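Long-range contact in hyperosmolarity resistance protein Emb (Staphylococcus epidermidis, PDB 6GV5), which binds surface-immobilised fibronectin and so mediates adherence of the bacterium to it, this part of it belonging to its FG-repeat region: residues K4-T17 and L30-V43. Numbering follows the deposited sequence.
Sequences KLQDAKTDAKQQIT and LENIINQQTSRANV
Lys9 reaches from helix 2-18 into the turn that joins helix 24-35 to helix 40-65; the contact lies within the GA module, a three-helix bundle, built here from helix 2-18, helix 24-35 and the start of helix 40-65. Its NZ donates to Gln37 O at 2.7 Å, in the plane of that carbonyl, and to Asn35 O at 2.8 Å from well above the peptide plane. One oxygen from the last residue of helix 24-35 and one from the turn after it are thus held by one ammonium group. With CG lying beside the backbone N (chi1 -69°) and the chain fully extended beyond it, the Lys9 methylenes run past Ile34 in the reverse sense, CB lying 3.8 Å from Ile34 CG2.

Ile34 in turn is a knob set among Lys9, Ala12, Lys13 and Ile16; it and Ile16 reach toward each other tip to tip, Ile34 CG1 lying 4.0 Å from Ile16 CD1. A second knob comes from the third helix: Val43 sits among Leu5, Ala8, Lys9 and Ala12. Ala12 CB meets both Ile34 CD1 and Val43 CG1, while Ala8 CB meets Arg40 CG. Leu5 sends its two methyls onto the turn, CD2 against the carbonyl of Thr38 and CD1 against the Ser39–Arg40 peptide. Two further bonds fix the turn: Ser39 OG caps the start of helix 40-65 by accepting from Asn42 N, and Gln37 NE2 folds back to Ile33 O.

Lysine side chains flank the apolar centre. Lys13 bends at chi3 (-73°) to cross Asn35 at about a right angle, and its NZ meets a lone pair of Asn35 OD1 in the carbonyl plane at 2.9 Å. At the other end, Lys4 CD rests 3.3 Å above one face of the Arg40 guanidinium, offset toward its rim.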
loop_
_atom_site.group_PDB
_atom_site.type_symbol
_atom_site.label_atom_id
_atom_site.label_comp_id
_atom_site.label_asym_id
_atom_site.label_seq_id
_atom_site.Cartn_x
_atom_site.Cartn_y
_atom_site.Cartn_z
ATOM N N LYS A 4 21.621 1.682 -22.051
ATOM C CA LYS A 4 20.272 1.136 -22.018
ATOM C C LYS A 4 19.810 0.902 -20.585
ATOM O O LYS A 4 18.650 1.169 -20.250
ATOM C CB LYS A 4 20.210 -0.174 -22.800
ATOM C CG LYS A 4 20.667 -0.089 -24.247
ATOM C CD LYS A 4 20.434 -1.431 -24.937
ATOM C CE LYS A 4 21.020 -1.466 -26.334
ATOM N NZ LYS A 4 20.795 -2.796 -26.967
ATOM N N LEU A 5 20.696 0.380 -19.733
ATOM C CA LEU A 5 20.327 0.129 -18.343
ATOM C C LEU A 5 20.084 1.432 -17.596
ATOM O O LEU A 5 19.117 1.546 -16.832
ATOM C CB LEU A 5 21.416 -0.684 -17.650
ATOM C CG LEU A 5 21.164 -1.020 -16.178
ATOM C CD1 LEU A 5 19.873 -1.809 -16.039
ATOM C CD2 LEU A 5 22.330 -1.792 -15.592
ATOM N N GLN A 6 20.955 2.425 -17.799
ATOM C CA GLN A 6 20.767 3.727 -17.168
ATOM C C GLN A 6 19.431 4.346 -17.565
ATOM O O GLN A 6 18.736 4.933 -16.727
ATOM C CB GLN A 6 21.922 4.656 -17.547
ATOM C CG GLN A 6 21.928 5.996 -16.823
ATOM C CD GLN A 6 22.426 5.885 -15.395
ATOM O OE1 GLN A 6 22.390 4.810 -14.794
ATOM N NE2 GLN A 6 22.904 6.997 -14.846
ATOM N N ASP A 7 19.052 4.224 -18.840
ATOM C CA ASP A 7 17.790 4.797 -19.294
ATOM C C ASP A 7 16.594 4.047 -18.719
ATOM O O ASP A 7 15.565 4.658 -18.410
ATOM C CB ASP A 7 17.736 4.794 -20.822
ATOM C CG ASP A 7 18.683 5.805 -21.442
ATOM O OD1 ASP A 7 19.322 6.564 -20.683
ATOM O OD2 ASP A 7 18.783 5.839 -22.688
ATOM N N ALA A 8 16.701 2.724 -18.577
ATOM C CA ALA A 8 15.600 1.954 -18.009
ATOM C C ALA A 8 15.388 2.304 -16.540
ATOM O O ALA A 8 14.244 2.381 -16.074
ATOM C CB ALA A 8 15.868 0.458 -18.171
ATOM N N LYS A 9 16.476 2.509 -15.794
ATOM C CA LYS A 9 16.348 2.915 -14.397
ATOM C C LYS A 9 15.671 4.274 -14.290
ATOM O O LYS A 9 14.762 4.467 -13.476
ATOM C CB LYS A 9 17.723 2.941 -13.730
ATOM C CG LYS A 9 18.344 1.566 -13.545
ATOM C CD LYS A 9 19.738 1.643 -12.924
ATOM C CE LYS A 9 20.301 0.249 -12.688
ATOM N NZ LYS A 9 21.697 0.276 -12.167
ATOM N N THR A 10 16.109 5.237 -15.104
ATOM C CA THR A 10 15.511 6.566 -15.075
ATOM C C THR A 10 14.016 6.496 -15.356
ATOM O O THR A 10 13.208 7.102 -14.642
ATOM C CB THR A 10 16.212 7.472 -16.091
ATOM O OG1 THR A 10 17.581 7.652 -15.703
ATOM C CG2 THR A 10 15.524 8.821 -16.172
ATOM N N ASP A 11 13.628 5.740 -16.387
ATOM C CA ASP A 11 12.217 5.608 -16.727
ATOM C C ASP A 11 11.429 5.007 -15.572
ATOM O O ASP A 11 10.340 5.482 -15.236
ATOM C CB ASP A 11 12.061 4.740 -17.978
ATOM C CG ASP A 11 10.616 4.383 -18.258
ATOM O OD1 ASP A 11 9.867 5.267 -18.727
ATOM O OD2 ASP A 11 10.224 3.223 -18.000
ATOM N N ALA A 12 11.963 3.951 -14.957
ATOM C CA ALA A 12 11.253 3.289 -13.869
ATOM C C ALA A 12 11.075 4.223 -12.679
ATOM O O ALA A 12 10.001 4.264 -12.069
ATOM C CB ALA A 12 11.996 2.026 -13.446
ATOM N N LYS A 13 12.119 4.981 -12.333
ATOM C CA LYS A 13 12.006 5.889 -11.197
ATOM C C LYS A 13 11.010 7.003 -11.483
ATOM O O LYS A 13 10.271 7.433 -10.587
ATOM C CB LYS A 13 13.379 6.461 -10.853
ATOM C CG LYS A 13 14.345 5.438 -10.291
ATOM C CD LYS A 13 15.671 6.078 -9.913
ATOM C CE LYS A 13 16.492 6.442 -11.147
ATOM N NZ LYS A 13 17.770 7.116 -10.776
ATOM N N GLN A 14 10.962 7.476 -12.730
ATOM C CA GLN A 14 9.977 8.482 -13.103
ATOM C C GLN A 14 8.558 7.945 -12.965
ATOM O O GLN A 14 7.671 8.640 -12.458
ATOM C CB GLN A 14 10.242 8.962 -14.530
ATOM C CG GLN A 14 11.507 9.798 -14.657
ATOM C CD GLN A 14 11.857 10.118 -16.098
ATOM O OE1 GLN A 14 11.330 9.506 -17.028
ATOM N NE2 GLN A 14 12.751 11.081 -16.290
ATOM N N GLN A 15 8.320 6.706 -13.411
ATOM C CA GLN A 15 7.002 6.110 -13.239
ATOM C C GLN A 15 6.638 6.010 -11.764
ATOM O O GLN A 15 5.505 6.318 -11.371
ATOM C CB GLN A 15 6.954 4.723 -13.882
ATOM C CG GLN A 15 7.119 4.724 -15.391
ATOM C CD GLN A 15 6.754 3.391 -16.019
ATOM O OE1 GLN A 15 5.709 2.816 -15.712
ATOM N NE2 GLN A 15 7.614 2.894 -16.900
ATOM N N ILE A 16 7.590 5.582 -10.934
ATOM C CA ILE A 16 7.324 5.411 -9.507
ATOM C C ILE A 16 6.995 6.748 -8.868
ATOM O O ILE A 16 6.137 6.837 -7.980
ATOM C CB ILE A 16 8.531 4.739 -8.825
ATOM C CG1 ILE A 16 8.600 3.262 -9.221
ATOM C CG2 ILE A 16 8.446 4.876 -7.300
ATOM C CD1 ILE A 16 9.959 2.615 -9.007
ATOM N N THR A 17 7.671 7.810 -9.309
ATOM C CA THR A 17 7.399 9.135 -8.764
ATOM C C THR A 17 5.961 9.564 -9.022
ATOM O O THR A 17 5.389 10.313 -8.222
ATOM C CB THR A 17 8.374 10.153 -9.360
ATOM O OG1 THR A 17 9.719 9.752 -9.069
ATOM C CG2 THR A 17 8.120 11.536 -8.788
ATOM N N LEU A 30 12.064 2.045 -3.149
ATOM C CA LEU A 30 11.971 1.378 -4.444
ATOM C C LEU A 30 12.899 2.009 -5.474
ATOM O O LEU A 30 13.502 1.293 -6.283
ATOM C CB LEU A 30 10.524 1.404 -4.938
ATOM C CG LEU A 30 9.600 0.412 -4.232
ATOM C CD1 LEU A 30 8.145 0.778 -4.472
ATOM C CD2 LEU A 30 9.862 -1.000 -4.707
ATOM N N GLU A 31 13.023 3.338 -5.467
ATOM C CA GLU A 31 13.990 3.986 -6.349
ATOM C C GLU A 31 15.401 3.491 -6.060
ATOM O O GLU A 31 16.192 3.264 -6.984
ATOM C CB GLU A 31 13.900 5.503 -6.195
ATOM C CG GLU A 31 12.591 6.091 -6.712
ATOM C CD GLU A 31 12.337 7.515 -6.240
ATOM O OE1 GLU A 31 13.200 8.082 -5.539
ATOM O OE2 GLU A 31 11.263 8.065 -6.571
ATOM N N ASN A 32 15.732 3.301 -4.781
ATOM C CA ASN A 32 17.041 2.764 -4.426
ATOM C C ASN A 32 17.210 1.341 -4.941
ATOM O O ASN A 32 18.282 0.973 -5.434
ATOM C CB ASN A 32 17.224 2.807 -2.911
ATOM C CG ASN A 32 18.596 2.362 -2.483
ATOM O OD1 ASN A 32 19.599 2.729 -3.096
ATOM N ND2 ASN A 32 18.655 1.554 -1.433
ATOM N N ILE A 33 16.163 0.523 -4.828
ATOM C CA ILE A 33 16.209 -0.829 -5.370
ATOM C C ILE A 33 16.434 -0.785 -6.875
ATOM O O ILE A 33 17.249 -1.544 -7.415
ATOM C CB ILE A 33 14.919 -1.587 -5.004
ATOM C CG1 ILE A 33 14.849 -1.804 -3.487
ATOM C CG2 ILE A 33 14.849 -2.915 -5.743
ATOM C CD1 ILE A 33 13.482 -2.224 -2.984
ATOM N N ILE A 34 15.720 0.102 -7.573
ATOM C CA ILE A 34 15.904 0.242 -9.018
ATOM C C ILE A 34 17.364 0.549 -9.331
ATOM O O ILE A 34 17.978 -0.072 -10.208
ATOM C CB ILE A 34 14.977 1.336 -9.574
ATOM C CG1 ILE A 34 13.502 0.914 -9.517
ATOM C CG2 ILE A 34 15.364 1.696 -11.006
ATOM C CD1 ILE A 34 13.135 -0.228 -10.435
ATOM N N ASN A 35 17.943 1.513 -8.611
ATOM C CA ASN A 35 19.299 1.955 -8.922
ATOM C C ASN A 35 20.319 0.838 -8.757
ATOM O O ASN A 35 21.375 0.868 -9.400
ATOM C CB ASN A 35 19.685 3.136 -8.031
ATOM C CG ASN A 35 19.014 4.425 -8.445
ATOM O OD1 ASN A 35 18.672 4.616 -9.612
ATOM N ND2 ASN A 35 18.827 5.324 -7.488
ATOM N N GLN A 36 20.033 -0.145 -7.908
ATOM C CA GLN A 36 20.980 -1.214 -7.616
ATOM C C GLN A 36 20.877 -2.394 -8.577
ATOM O O GLN A 36 21.660 -3.343 -8.451
ATOM C CB GLN A 36 20.787 -1.716 -6.179
ATOM N N GLN A 37 19.948 -2.363 -9.529
ATOM C CA GLN A 37 19.774 -3.479 -10.447
ATOM C C GLN A 37 20.849 -3.457 -11.531
ATOM O O GLN A 37 21.298 -2.396 -11.975
ATOM C CB GLN A 37 18.388 -3.441 -11.088
ATOM C CG GLN A 37 17.246 -3.455 -10.086
ATOM C CD GLN A 37 17.322 -4.623 -9.128
ATOM O OE1 GLN A 37 17.400 -5.778 -9.541
ATOM N NE2 GLN A 37 17.313 -4.326 -7.835
ATOM N N THR A 38 21.249 -4.650 -11.962
ATOM C CA THR A 38 22.354 -4.805 -12.896
ATOM C C THR A 38 21.904 -5.176 -14.300
ATOM O O THR A 38 22.745 -5.264 -15.201
ATOM C CB THR A 38 23.334 -5.866 -12.381
ATOM O OG1 THR A 38 22.685 -7.143 -12.342
ATOM C CG2 THR A 38 23.821 -5.508 -10.984
ATOM N N SER A 39 20.613 -5.398 -14.517
ATOM C CA SER A 39 20.107 -5.735 -15.836
ATOM C C SER A 39 18.749 -5.083 -16.040
ATOM O O SER A 39 18.026 -4.805 -15.079
ATOM C CB SER A 39 19.971 -7.247 -16.026
ATOM O OG SER A 39 18.900 -7.753 -15.248
ATOM N N ARG A 40 18.399 -4.856 -17.307
ATOM C CA ARG A 40 17.093 -4.290 -17.619
ATOM C C ARG A 40 15.971 -5.248 -17.240
ATOM O O ARG A 40 14.899 -4.814 -16.803
ATOM C CB ARG A 40 17.020 -3.932 -19.101
ATOM C CG ARG A 40 17.769 -2.658 -19.457
ATOM C CD ARG A 40 17.722 -2.405 -20.949
ATOM N NE ARG A 40 18.568 -3.349 -21.676
ATOM C CZ ARG A 40 18.449 -3.613 -22.971
ATOM N NH1 ARG A 40 17.514 -3.011 -23.693
ATOM N NH2 ARG A 40 19.270 -4.484 -23.540
ATOM N N ALA A 41 16.188 -6.553 -17.405
ATOM C CA ALA A 41 15.175 -7.512 -16.985
ATOM C C ALA A 41 14.863 -7.356 -15.502
ATOM O O ALA A 41 13.692 -7.372 -15.101
ATOM C CB ALA A 41 15.643 -8.937 -17.293
ATOM N N ASN A 42 15.895 -7.181 -14.674
ATOM C CA ASN A 42 15.677 -7.038 -13.239
ATOM C C ASN A 42 15.018 -5.706 -12.910
ATOM O O ASN A 42 14.209 -5.621 -11.976
ATOM C CB ASN A 42 17.001 -7.172 -12.486
ATOM C CG ASN A 42 17.439 -8.614 -12.331
ATOM O OD1 ASN A 42 16.632 -9.538 -12.436
ATOM N ND2 ASN A 42 18.727 -8.815 -12.070
ATOM N N VAL A 43 15.357 -4.649 -13.652
ATOM C CA VAL A 43 14.681 -3.370 -13.462
ATOM C C VAL A 43 13.194 -3.521 -13.743
ATOM O O VAL A 43 12.351 -3.003 -13.001
ATOM C CB VAL A 43 15.306 -2.280 -14.353
ATOM C CG1 VAL A 43 14.462 -1.009 -14.319
ATOM C CG2 VAL A 43 16.733 -1.990 -13.905
#